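Local structure of caspase (Drosophila melanogaster, 3SIR) at residues I135-G140 / I174-V179; L209-L214 / R251-S256; K165-A170 / T246-R251; Q81-S86 / C123-G128. The protein acts as a cysteine protease of the caspase family that takes part in the apoptotic execution cascade and cleaves lamin DmO and baculovirus p35 in vitro. The protein carries 1 engineered substitution. One frame throughout, in Å; residues are numbered along the deposited sequence.

Contact 1: residues I135-G140 / I174-V179; sequences IQACQG and IAYSTV
Strand 131-138 and strand 172-179 run side by side in parallel, paired in register from Ile-135 with Tyr-176 to Cys-138 with Val-179. Backbone hydrogen bonds alternate along the ladder. Ile-135 N donates to Ala-175 O at 2.8 Å, and Ser-177 N donates to Ile-135 O at 3.0 Å, nearly along the C=O axis. Ala-137 N meets Ser-177 O at 2.8 Å, and Val-179 N bonds Ala-137 O. Gln-139 N extends the ladder to Val-179 O at 2.8 Å. That last bond is more bent, 134° at the hydrogen, with the donor above the carbonyl plane.

Apolar contacts gather on the face that holds Ile-135, Ala-137 and Tyr-176. The Tyr-176 CG lies anti to its backbone N (chi1 179°), which lays the ring along the neighbouring strand. Its CD1 meets Ile-135 CG2 at 3.5 Å, and CZ meets Ala-137 CB at 3.6 Å. Tyr-164 packs edge-to-face on the same tyrosine.

On the other face Cys-138 SG lies 4.1 Å from Val-179 CG1. Cys-138 is the probable catalytic cysteine, by similarity to other caspases, and the Val-179 side chain is about 6 Å from that of His-96, by similarity the active-site histidine. The backbone bonds on both sides of Cys-138 thus fix the strand end that presents the thiol, while its sulfur touches carbon on this neighbouring strand.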
loop_
_atom_site.group_PDB
_atom_site.type_symbol
_atom_site.label_atom_id
_atom_site.label_comp_id
_atom_site.label_asym_id
_atom_site.label_seq_id
_atom_site.Cartn_x
_atom_site.Cartn_y
_atom_site.Cartn_z
ATOM N N ILE A 135 -10.966 -0.393 3.465
ATOM C CA ILE A 135 -11.409 -0.520 4.849
ATOM C C ILE A 135 -11.445 0.834 5.550
ATOM O O ILE A 135 -10.409 1.477 5.725
ATOM C CB ILE A 135 -10.487 -1.448 5.652
ATOM C CG1 ILE A 135 -10.455 -2.849 5.034
ATOM C CG2 ILE A 135 -10.913 -1.469 7.118
ATOM C CD1 ILE A 135 -11.115 -2.924 3.671
ATOM N N GLN A 136 -12.635 1.237 5.986
ATOM C CA GLN A 136 -12.774 2.190 7.081
ATOM C C GLN A 136 -12.946 1.456 8.407
ATOM O O GLN A 136 -13.905 0.707 8.593
ATOM C CB GLN A 136 -13.981 3.096 6.835
ATOM C CG GLN A 136 -13.677 4.586 6.861
ATOM C CD GLN A 136 -14.895 5.418 6.510
ATOM O OE1 GLN A 136 -15.999 5.143 6.977
ATOM N NE2 GLN A 136 -14.719 6.376 5.608
ATOM N N ALA A 137 -11.995 1.642 9.317
ATOM C CA ALA A 137 -11.997 0.906 10.577
ATOM C C ALA A 137 -11.934 1.865 11.756
ATOM O O ALA A 137 -11.980 3.081 11.577
ATOM C CB ALA A 137 -10.832 -0.072 10.626
ATOM N N CYS A 138 -11.844 1.312 12.961
ATOM C CA CYS A 138 -11.865 2.113 14.178
ATOM C C CYS A 138 -10.445 2.296 14.691
ATOM O O CYS A 138 -9.592 1.426 14.495
ATOM C CB CYS A 138 -12.702 1.419 15.253
ATOM S SG CYS A 138 -14.444 1.884 15.284
ATOM N N GLN A 139 -10.219 3.385 15.420
ATOM C CA GLN A 139 -8.909 3.653 15.998
ATOM C C GLN A 139 -8.655 2.753 17.202
ATOM O O GLN A 139 -7.958 3.132 18.145
ATOM C CB GLN A 139 -8.769 5.130 16.381
ATOM C CG GLN A 139 -7.692 5.872 15.592
ATOM C CD GLN A 139 -7.782 7.383 15.750
ATOM O OE1 GLN A 139 -8.002 7.893 16.852
ATOM N NE2 GLN A 139 -7.618 8.105 14.645
ATOM N N GLY A 140 -9.241 1.562 17.175
ATOM C CA GLY A 140 -8.952 0.547 18.178
ATOM C C GLY A 140 -8.598 -0.770 17.524
ATOM O O GLY A 140 -7.959 -1.623 18.133
ATOM N N ILE A 174 -5.197 -2.994 -0.449
ATOM C CA ILE A 174 -6.029 -2.613 0.685
ATOM C C ILE A 174 -5.746 -1.173 1.105
ATOM O O ILE A 174 -4.752 -0.905 1.777
ATOM C CB ILE A 174 -5.787 -3.557 1.885
ATOM C CG1 ILE A 174 -6.327 -4.957 1.581
ATOM C CG2 ILE A 174 -6.447 -3.008 3.145
ATOM C CD1 ILE A 174 -5.274 -5.934 1.124
ATOM N N ALA A 175 -6.587 -0.239 0.667
ATOM C CA ALA A 175 -6.613 1.104 1.247
ATOM C C ALA A 175 -7.317 1.119 2.603
ATOM O O ALA A 175 -8.440 0.633 2.740
ATOM C CB ALA A 175 -7.277 2.081 0.295
ATOM N N TYR A 176 -6.649 1.661 3.613
ATOM C CA TYR A 176 -7.093 1.480 4.988
ATOM C C TYR A 176 -6.948 2.752 5.817
ATOM O O TYR A 176 -5.881 3.363 5.854
ATOM C CB TYR A 176 -6.329 0.332 5.647
ATOM C CG TYR A 176 -6.714 0.093 7.088
ATOM C CD1 TYR A 176 -7.427 -1.040 7.458
ATOM C CD2 TYR A 176 -6.324 0.978 8.086
ATOM C CE1 TYR A 176 -7.761 -1.272 8.778
ATOM C CE2 TYR A 176 -6.620 0.732 9.414
ATOM C CZ TYR A 176 -7.359 -0.380 9.749
ATOM O OH TYR A 176 -7.742 -0.574 11.054
ATOM N N SER A 177 -8.035 3.153 6.470
ATOM C CA SER A 177 -8.009 4.281 7.394
ATOM C C SER A 177 -8.787 3.956 8.666
ATOM O O SER A 177 -9.599 3.027 8.695
ATOM C CB SER A 177 -8.581 5.536 6.728
ATOM O OG SER A 177 -8.255 6.707 7.461
ATOM N N THR A 178 -8.523 4.729 9.716
ATOM C CA THR A 178 -9.168 4.530 11.011
ATOM C C THR A 178 -10.186 5.631 11.255
ATOM O O THR A 178 -9.855 6.808 11.160
ATOM C CB THR A 178 -8.141 4.607 12.145
ATOM O OG1 THR A 178 -7.117 5.546 11.787
ATOM C CG2 THR A 178 -7.521 3.239 12.393
ATOM N N VAL A 179 -11.399 5.240 11.629
ATOM C CA VAL A 179 -12.404 6.160 12.155
ATOM C C VAL A 179 -12.350 6.223 13.688
ATOM O O VAL A 179 -12.107 5.214 14.349
ATOM C CB VAL A 179 -13.816 5.738 11.669
ATOM C CG1 VAL A 179 -14.656 5.170 12.807
ATOM C CG2 VAL A 179 -14.525 6.891 10.964
#

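Contact 2: residues L209-L214 / R251-S256; sequences LDILTL and RILRFS
The backbones meet at one point, where Asp-210 and Arg-254 have CA atoms 4.7 Å apart and Ile-211 N donates to Leu-253 O at 2.9 Å, nearly along the C=O axis. Asp-210 is the N-cap of helix 211-223, so this bond uses an N-H of the first turn, which has no acceptor within the helix.

The side chains lie around that bond. Arg-254 has CG anti to its backbone N, and its chain bends at chi3 (-69°). The bend brings the guanidinium back over Asp-210, whose CB sits 3.1 Å above one face, offset toward the rim. The charged ends do not join. Asp-210 OD2 is 4.5 Å from Arg-254 NH2 and well out of the guanidinium plane, so no N-H points at it. Asp-210 CB also meets Ile-252 CG2 at 3.6 Å. Ile-211 sends its two branches to different partners. CG2 packs on Leu-253 CB at 3.8 Å, and CD1 reaches Phe-255 CE2 at 4.1 Å. Phe-255 is the centre of an inverse gamma turn near the end of the modelled chain.

The contact joins the C-terminal end of the modelled chain, after strand 244-247, to the start of helix 211-223. The second subunit packs close by, with its Phe-217 on Ile-252 and its Thr-216 on Leu-212. The positive guanidinium beside the N-cap carboxylate probably favours the charged form of Asp-210, but through space and not through a salt bridge. The directional link is the backbone bond, with carbon packing beside it.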
loop_
_atom_site.group_PDB
_atom_site.type_symbol
_atom_site.label_atom_id
_atom_site.label_comp_id
_atom_site.label_asym_id
_atom_site.label_seq_id
_atom_site.Cartn_x
_atom_site.Cartn_y
_atom_site.Cartn_z
ATOM N N LEU A 209 -5.831 8.874 -14.395
ATOM C CA LEU A 209 -4.678 8.632 -13.530
ATOM C C LEU A 209 -4.649 7.194 -13.019
ATOM O O LEU A 209 -5.694 6.608 -12.738
ATOM C CB LEU A 209 -4.709 9.595 -12.342
ATOM C CG LEU A 209 -3.768 10.797 -12.403
ATOM C CD1 LEU A 209 -4.081 11.743 -11.255
ATOM C CD2 LEU A 209 -2.329 10.322 -12.334
ATOM N N ASP A 210 -3.449 6.671 -12.790
ATOM C CA ASP A 210 -3.300 5.292 -12.334
ATOM C C ASP A 210 -3.475 5.176 -10.822
ATOM O O ASP A 210 -3.191 6.119 -10.083
ATOM C CB ASP A 210 -1.951 4.714 -12.780
ATOM C CG ASP A 210 -0.844 4.949 -11.769
ATOM O OD1 ASP A 210 -0.431 3.975 -11.102
ATOM O OD2 ASP A 210 -0.349 6.093 -11.678
ATOM N N ILE A 211 -3.974 4.029 -10.371
ATOM C CA ILE A 211 -4.601 3.923 -9.059
ATOM C C ILE A 211 -3.717 4.458 -7.929
ATOM O O ILE A 211 -4.202 5.136 -7.020
ATOM C CB ILE A 211 -5.023 2.474 -8.758
ATOM C CG1 ILE A 211 -5.856 2.403 -7.474
ATOM C CG2 ILE A 211 -3.808 1.569 -8.678
ATOM C CD1 ILE A 211 -7.236 3.017 -7.605
ATOM N N LEU A 212 -2.413 4.224 -8.037
ATOM C CA LEU A 212 -1.501 4.450 -6.920
ATOM C C LEU A 212 -1.108 5.921 -6.778
ATOM O O LEU A 212 -0.782 6.383 -5.682
ATOM C CB LEU A 212 -0.250 3.580 -7.056
ATOM C CG LEU A 212 -0.430 2.071 -6.882
ATOM C CD1 LEU A 212 0.842 1.336 -7.281
ATOM C CD2 LEU A 212 -0.836 1.722 -5.456
ATOM N N THR A 213 -1.148 6.649 -7.892
ATOM C CA THR A 213 -0.996 8.101 -7.868
ATOM C C THR A 213 -2.331 8.788 -7.588
ATOM O O THR A 213 -2.373 9.912 -7.083
ATOM C CB THR A 213 -0.424 8.641 -9.195
ATOM O OG1 THR A 213 -1.372 8.417 -10.242
ATOM C CG2 THR A 213 0.882 7.942 -9.560
ATOM N N LEU A 214 -3.428 8.083 -7.830
ATOM C CA LEU A 214 -4.695 8.470 -7.227
ATOM C C LEU A 214 -4.593 8.382 -5.704
ATOM O O LEU A 214 -4.486 9.402 -5.023
ATOM C CB LEU A 214 -5.823 7.579 -7.742
ATOM C CG LEU A 214 -7.176 8.244 -7.991
ATOM C CD1 LEU A 214 -6.968 9.652 -8.510
ATOM C CD2 LEU A 214 -7.985 7.430 -8.991
ATOM N N ARG A 251 0.817 -4.758 -11.617
ATOM C CA ARG A 251 0.671 -3.940 -12.822
ATOM C C ARG A 251 -0.013 -2.598 -12.570
ATOM O O ARG A 251 -0.772 -2.446 -11.615
ATOM C CB ARG A 251 -0.095 -4.707 -13.906
ATOM C CG ARG A 251 0.030 -6.224 -13.822
ATOM C CD ARG A 251 -0.016 -6.863 -15.202
ATOM N NE ARG A 251 -0.765 -8.116 -15.201
ATOM C CZ ARG A 251 -1.158 -8.755 -16.299
ATOM N NH1 ARG A 251 -0.816 -8.291 -17.493
ATOM N NH2 ARG A 251 -1.918 -9.840 -16.201
ATOM N N ILE A 252 0.145 -1.680 -13.519
ATOM C CA ILE A 252 -0.497 -0.369 -13.468
ATOM C C ILE A 252 -1.992 -0.461 -13.744
ATOM O O ILE A 252 -2.405 -0.724 -14.879
ATOM C CB ILE A 252 0.097 0.570 -14.536
ATOM C CG1 ILE A 252 1.609 0.702 -14.351
ATOM C CG2 ILE A 252 -0.589 1.930 -14.522
ATOM C CD1 ILE A 252 2.333 1.043 -15.629
ATOM N N LEU A 253 -2.790 -0.064 -12.758
ATOM C CA LEU A 253 -4.242 -0.123 -12.882
ATOM C C LEU A 253 -4.796 1.245 -13.267
ATOM O O LEU A 253 -4.558 2.231 -12.578
ATOM C CB LEU A 253 -4.863 -0.613 -11.569
ATOM C CG LEU A 253 -6.363 -0.441 -11.312
ATOM C CD1 LEU A 253 -7.150 -0.518 -12.601
ATOM C CD2 LEU A 253 -6.847 -1.509 -10.343
ATOM N N ARG A 254 -5.538 1.300 -14.367
ATOM C CA ARG A 254 -6.199 2.535 -14.777
ATOM C C ARG A 254 -7.568 2.263 -15.397
ATOM O O ARG A 254 -7.678 1.567 -16.408
ATOM C CB ARG A 254 -5.325 3.320 -15.755
ATOM C CG ARG A 254 -5.679 4.796 -15.852
ATOM C CD ARG A 254 -4.788 5.511 -16.852
ATOM N NE ARG A 254 -3.406 5.620 -16.384
ATOM C CZ ARG A 254 -2.557 4.600 -16.305
ATOM N NH1 ARG A 254 -2.958 3.372 -16.605
ATOM N NH2 ARG A 254 -1.312 4.803 -15.894
ATOM N N PHE A 255 -8.607 2.791 -14.757
ATOM C CA PHE A 255 -9.979 2.609 -15.213
ATOM C C PHE A 255 -10.174 3.289 -16.559
ATOM O O PHE A 255 -10.581 4.449 -16.619
ATOM C CB PHE A 255 -10.957 3.197 -14.195
ATOM C CG PHE A 255 -10.831 2.602 -12.818
ATOM C CD1 PHE A 255 -11.356 1.351 -12.538
ATOM C CD2 PHE A 255 -10.217 3.308 -11.798
ATOM C CE1 PHE A 255 -11.235 0.798 -11.279
ATOM C CE2 PHE A 255 -10.118 2.775 -10.525
ATOM C CZ PHE A 255 -10.622 1.514 -10.269
ATOM N N SER A 256 -9.797 2.588 -17.626
ATOM C CA SER A 256 -9.896 3.121 -18.983
ATOM C C SER A 256 -11.171 2.631 -19.657
ATOM O O SER A 256 -12.135 2.262 -18.984
ATOM C CB SER A 256 -8.667 2.744 -19.821
ATOM O OG SER A 256 -7.960 1.638 -19.281
#

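Contact 3: residues K165-A170 / T246-R251; sequences KIPVHA and TTMLTR
One folded methionine side chain carries most of this contact, between two segments whose touching parts have end-to-end directions 9° apart and yet exchange no hydrogen bond. Met-248 points toward the 165-170 loop, and its chain bends beyond CG. The methyl end lies near the side chains of Ile-166, Pro-167 and Val-168, though its exact position is uncertain. Ile-166 CG2 and Pro-167 CG are each 4.3 Å from Met-248 CE, and Val-168 CB is 4.0 Å from it. The start of the same chain, CB and CG, lies beside the carbonyl oxygen of His-169.

Two smaller contacts lie at the ends. Ile-166 and Thr-246 meet tip to tip, with Ile-166 CG2 at 3.6 Å from Thr-246 OG1. At the far end Ala-170 CB is 4.4 Å from Thr-250 CG2. The Thr-250 hydroxyl turns to Asp-171 instead. Thr-247 OG1 accepts from Leu-249 N at 2.7 Å, an ST turn where strand 244-247 ends.

Thr-246 and Thr-247 also pair in an antiparallel ladder with a strand of the second subunit. The central sheet therefore runs on across the dimer interface, as in other caspases. Pro-243 of the second subunit packs on Met-248, and its Cys-244 on Ile-166. The direct link between these segments is thus apolar and largely nondirectional, while backbone bonds from Met-248 to Asp-171 and Phe-172 add polar ties just after Ala-170, where the loop gives way to strand 172-179.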
loop_
_atom_site.group_PDB
_atom_site.type_symbol
_atom_site.label_atom_id
_atom_site.label_comp_id
_atom_site.label_asym_id
_atom_site.label_seq_id
_atom_site.Cartn_x
_atom_site.Cartn_y
_atom_site.Cartn_z
ATOM N N LYS A 165 -4.915 -8.351 9.324
ATOM C CA LYS A 165 -3.677 -8.913 8.802
ATOM C C LYS A 165 -3.618 -8.783 7.283
ATOM O O LYS A 165 -4.494 -9.283 6.576
ATOM C CB LYS A 165 -3.546 -10.383 9.198
ATOM C CG LYS A 165 -4.416 -10.792 10.373
ATOM C CD LYS A 165 -3.622 -10.769 11.665
ATOM C CE LYS A 165 -4.543 -10.837 12.868
ATOM N NZ LYS A 165 -5.118 -12.200 13.017
ATOM N N ILE A 166 -2.601 -8.080 6.792
ATOM C CA ILE A 166 -2.350 -8.000 5.360
ATOM C C ILE A 166 -2.089 -9.388 4.790
ATOM O O ILE A 166 -1.083 -10.020 5.120
ATOM C CB ILE A 166 -1.142 -7.098 5.044
ATOM C CG1 ILE A 166 -1.338 -5.705 5.649
ATOM C CG2 ILE A 166 -0.924 -7.009 3.539
ATOM C CD1 ILE A 166 -0.125 -5.196 6.412
ATOM N N PRO A 167 -2.929 -9.809 3.835
ATOM C CA PRO A 167 -2.859 -11.177 3.340
ATOM C C PRO A 167 -1.455 -11.544 2.861
ATOM O O PRO A 167 -0.889 -12.542 3.307
ATOM C CB PRO A 167 -3.822 -11.153 2.152
ATOM C CG PRO A 167 -3.707 -9.772 1.628
ATOM C CD PRO A 167 -3.495 -8.892 2.830
ATOM N N VAL A 168 -0.921 -10.773 1.918
ATOM C CA VAL A 168 0.213 -11.219 1.116
ATOM C C VAL A 168 -0.243 -12.160 0.004
ATOM O O VAL A 168 -0.119 -13.382 0.110
ATOM C CB VAL A 168 1.292 -11.899 1.986
ATOM C CG1 VAL A 168 1.987 -13.014 1.218
ATOM C CG2 VAL A 168 2.308 -10.873 2.476
ATOM N N HIS A 169 -0.881 -11.585 -1.012
ATOM C CA HIS A 169 -1.158 -12.291 -2.258
ATOM C C HIS A 169 -0.969 -11.337 -3.430
ATOM O O HIS A 169 -0.971 -10.122 -3.248
ATOM C CB HIS A 169 -2.586 -12.830 -2.259
ATOM C CG HIS A 169 -2.789 -14.000 -1.346
ATOM N ND1 HIS A 169 -3.568 -13.933 -0.210
ATOM C CD2 HIS A 169 -2.329 -15.272 -1.414
ATOM C CE1 HIS A 169 -3.604 -15.121 0.366
ATOM N NE2 HIS A 169 -2.848 -15.947 -0.336
ATOM N N ALA A 170 -0.758 -11.889 -4.619
ATOM C CA ALA A 170 -0.589 -11.069 -5.812
ATOM C C ALA A 170 -1.884 -10.351 -6.179
ATOM O O ALA A 170 -2.958 -10.948 -6.160
ATOM C CB ALA A 170 -0.105 -11.924 -6.979
ATOM N N THR A 246 -1.729 -0.511 0.966
ATOM C CA THR A 246 -0.828 -1.651 0.878
ATOM C C THR A 246 -1.064 -2.455 -0.397
ATOM O O THR A 246 -2.043 -3.196 -0.503
ATOM C CB THR A 246 -0.973 -2.579 2.097
ATOM O OG1 THR A 246 -0.995 -3.942 1.656
ATOM C CG2 THR A 246 -2.267 -2.283 2.835
ATOM N N THR A 247 -0.141 -2.346 -1.350
ATOM C CA THR A 247 -0.347 -2.978 -2.651
ATOM C C THR A 247 0.448 -4.266 -2.831
ATOM O O THR A 247 1.599 -4.359 -2.402
ATOM C CB THR A 247 0.018 -2.045 -3.801
ATOM O OG1 THR A 247 0.335 -2.841 -4.948
ATOM C CG2 THR A 247 1.224 -1.207 -3.427
ATOM N N MET A 248 -0.133 -5.216 -3.557
ATOM C CA MET A 248 0.649 -6.206 -4.296
ATOM C C MET A 248 0.284 -6.233 -5.776
ATOM O O MET A 248 0.494 -7.237 -6.456
ATOM C CB MET A 248 0.479 -7.602 -3.699
ATOM C CG MET A 248 1.338 -7.853 -2.476
ATOM S SD MET A 248 0.548 -7.244 -0.975
ATOM C CE MET A 248 0.048 -8.791 -0.225
ATOM N N LEU A 249 -0.286 -5.134 -6.262
ATOM C CA LEU A 249 -0.559 -5.005 -7.684
ATOM C C LEU A 249 0.702 -5.384 -8.450
ATOM O O LEU A 249 1.799 -4.993 -8.070
ATOM C CB LEU A 249 -0.989 -3.578 -8.024
ATOM C CG LEU A 249 -2.246 -3.049 -7.330
ATOM C CD1 LEU A 249 -2.812 -1.878 -8.116
ATOM C CD2 LEU A 249 -3.298 -4.135 -7.187
ATOM N N THR A 250 0.562 -6.289 -9.409
ATOM C CA THR A 250 1.670 -6.625 -10.290
ATOM C C THR A 250 1.752 -5.703 -11.509
ATOM O O THR A 250 2.710 -5.789 -12.280
ATOM C CB THR A 250 1.593 -8.094 -10.750
ATOM O OG1 THR A 250 0.284 -8.359 -11.269
ATOM C CG2 THR A 250 1.868 -9.035 -9.584
ATOM N N ARG A 251 0.817 -4.758 -11.617
ATOM C CA ARG A 251 0.671 -3.940 -12.822
ATOM C C ARG A 251 -0.013 -2.598 -12.570
ATOM O O ARG A 251 -0.772 -2.446 -11.615
ATOM C CB ARG A 251 -0.095 -4.707 -13.906
ATOM C CG ARG A 251 0.030 -6.224 -13.822
ATOM C CD ARG A 251 -0.016 -6.863 -15.202
ATOM N NE ARG A 251 -0.765 -8.116 -15.201
ATOM C CZ ARG A 251 -1.158 -8.755 -16.299
ATOM N NH1 ARG A 251 -0.816 -8.291 -17.493
ATOM N NH2 ARG A 251 -1.918 -9.840 -16.201
#

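Contact 4: residues Q81-S86 / C123-G128; sequences QNHSDS and CPSLAG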
loop_
_atom_site.group_PDB
_atom_site.type_symbol
_atom_site.label_atom_id
_atom_site.label_comp_id
_atom_site.label_asym_id
_atom_site.label_seq_id
_atom_site.Cartn_x
_atom_site.Cartn_y
_atom_site.Cartn_z
ATOM N N GLN A 81 -18.510 -16.362 -7.523
ATOM C CA GLN A 81 -19.085 -16.034 -8.818
ATOM C C GLN A 81 -18.050 -16.161 -9.924
ATOM O O GLN A 81 -16.865 -16.377 -9.656
ATOM C CB GLN A 81 -19.683 -14.629 -8.801
ATOM C CG GLN A 81 -20.559 -14.378 -7.588
ATOM C CD GLN A 81 -21.565 -13.271 -7.813
ATOM O OE1 GLN A 81 -22.020 -13.046 -8.933
ATOM N NE2 GLN A 81 -21.905 -12.559 -6.745
ATOM N N ASN A 82 -18.533 -16.142 -11.164
ATOM C CA ASN A 82 -17.673 -16.138 -12.339
ATOM C C ASN A 82 -17.483 -14.712 -12.834
ATOM O O ASN A 82 -18.389 -14.122 -13.428
ATOM C CB ASN A 82 -18.274 -17.015 -13.443
ATOM C CG ASN A 82 -17.812 -16.615 -14.837
ATOM O OD1 ASN A 82 -16.897 -15.806 -14.997
ATOM N ND2 ASN A 82 -18.477 -17.153 -15.856
ATOM N N HIS A 83 -16.319 -14.143 -12.529
ATOM C CA HIS A 83 -15.987 -12.806 -12.998
ATOM C C HIS A 83 -15.101 -12.834 -14.241
ATOM O O HIS A 83 -14.345 -11.894 -14.489
ATOM C CB HIS A 83 -15.335 -12.004 -11.875
ATOM C CG HIS A 83 -16.079 -12.069 -10.576
ATOM N ND1 HIS A 83 -17.028 -11.138 -10.214
ATOM C CD2 HIS A 83 -16.023 -12.965 -9.561
ATOM C CE1 HIS A 83 -17.485 -11.425 -9.008
ATOM N NE2 HIS A 83 -16.913 -12.545 -8.601
ATOM N N SER A 84 -15.290 -13.850 -15.079
ATOM C CA SER A 84 -14.605 -13.954 -16.369
ATOM C C SER A 84 -14.685 -12.687 -17.219
ATOM O O SER A 84 -13.833 -12.466 -18.082
ATOM C CB SER A 84 -15.166 -15.126 -17.183
ATOM O OG SER A 84 -14.742 -16.367 -16.658
ATOM N N ASP A 85 -15.817 -11.995 -17.127
ATOM C CA ASP A 85 -16.073 -10.799 -17.921
ATOM C C ASP A 85 -15.779 -9.530 -17.125
ATOM O O ASP A 85 -16.121 -8.422 -17.552
ATOM C CB ASP A 85 -17.529 -10.785 -18.383
ATOM C CG ASP A 85 -17.868 -11.962 -19.277
ATOM O OD1 ASP A 85 -16.935 -12.700 -19.664
ATOM O OD2 ASP A 85 -19.062 -12.144 -19.599
ATOM N N SER A 86 -15.167 -9.703 -15.957
ATOM C CA SER A 86 -14.848 -8.584 -15.080
ATOM C C SER A 86 -13.431 -8.059 -15.319
ATOM O O SER A 86 -12.486 -8.839 -15.457
ATOM C CB SER A 86 -15.027 -8.998 -13.614
ATOM O OG SER A 86 -16.402 -9.060 -13.265
ATOM N N CYS A 123 -9.978 -18.609 -6.887
ATOM C CA CYS A 123 -10.858 -17.735 -7.655
ATOM C C CYS A 123 -10.258 -17.419 -9.018
ATOM O O CYS A 123 -9.725 -16.331 -9.226
ATOM C CB CYS A 123 -11.124 -16.440 -6.888
ATOM S SG CYS A 123 -12.461 -15.442 -7.566
ATOM N N PRO A 124 -10.349 -18.374 -9.952
ATOM C CA PRO A 124 -9.523 -18.341 -11.155
ATOM C C PRO A 124 -10.104 -17.470 -12.266
ATOM O O PRO A 124 -9.468 -17.291 -13.309
ATOM C CB PRO A 124 -9.470 -19.808 -11.589
ATOM C CG PRO A 124 -10.687 -20.428 -10.999
ATOM C CD PRO A 124 -10.932 -19.704 -9.709
ATOM N N SER A 125 -11.295 -16.922 -12.037
ATOM C CA SER A 125 -11.849 -15.896 -12.915
ATOM C C SER A 125 -11.302 -14.517 -12.570
ATOM O O SER A 125 -11.217 -13.646 -13.436
ATOM C CB SER A 125 -13.378 -15.896 -12.861
ATOM O OG SER A 125 -13.842 -16.109 -11.538
ATOM N N LEU A 126 -10.952 -14.318 -11.301
ATOM C CA LEU A 126 -9.995 -13.281 -10.909
ATOM C C LEU A 126 -8.643 -13.892 -10.541
ATOM O O LEU A 126 -8.316 -14.066 -9.362
ATOM C CB LEU A 126 -10.524 -12.449 -9.739
ATOM C CG LEU A 126 -11.898 -11.785 -9.854
ATOM C CD1 LEU A 126 -12.469 -11.583 -8.462
ATOM C CD2 LEU A 126 -11.803 -10.458 -10.594
ATOM N N ALA A 127 -7.915 -14.330 -11.560
ATOM C CA ALA A 127 -6.485 -14.543 -11.429
ATOM C C ALA A 127 -5.773 -13.557 -12.341
ATOM O O ALA A 127 -5.943 -13.597 -13.559
ATOM C CB ALA A 127 -6.132 -15.967 -11.810
ATOM N N GLY A 128 -5.044 -12.621 -11.744
ATOM C CA GLY A 128 -4.335 -11.604 -12.509
ATOM C C GLY A 128 -5.199 -10.379 -12.705
ATOM O O GLY A 128 -4.919 -9.541 -13.567
#
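The close side of this contact lies where Ser-125 and Leu-126 meet His-83. Leu-126 CD1 packs 4.0 Å from His-83 CD2, and Leu-126 CG lies 4.0 Å from His-83 CB. The imidazole is buried, with Met-22 of strand 19-28 also against it, and its NE2 is hydrogen-bonded to Ser-78 O. Ser-125 CB is directed toward the 81-86 loop. Its OG sits in the crowded position between backbone N and carbonyl carbon (chi1 40°) and takes a weak hydrogen bond from His-83 N at 3.3 Å.

The outer side is looser. Ser-84 and Asn-82 are exposed, and Ser-84 OG comes no nearer than 4.1 Å to Ser-125 CB. Asn-82 OD1 is placed to accept from Ser-84 N, as in an Asx turn, though its position is less sure. A type I turn from His-83 to Ser-86 overlaps it and leads toward strand 86-95.

Lys-129 NZ bonds both Ser-125 O and His-83 O, so one ammonium bridges the loops that precede strands 86-95 and 131-138. The direct serine bond is weak. Polar joining of the two loops probably owes more to that shared lysine, with Leu-126 packed on the buried His-83 beside it.

Overall arrangement
From the N terminus, contact 4 comes first. It closes the run from 81-86 through helix 107-113 to 123-128, joining the loops before strands 86-95 and 131-138. It is complete before the others open. Contact 1 then pairs strands 131-138 and 172-179. Its span crosses that of contact 3, which starts from the 165-170 loop and closes at 246-251. Contact 2 in turn crosses contact 3, running from 209-214 to 251-256 and sharing Arg-251. Contacts 1 and 3 meet on neighbouring strands of the central sheet. Ile-211 packs on Leu-249 between contacts 2 and 3, and both contacts touch the second subunit. Contacts 1 and 4 lie on opposite sides of the chain's centre.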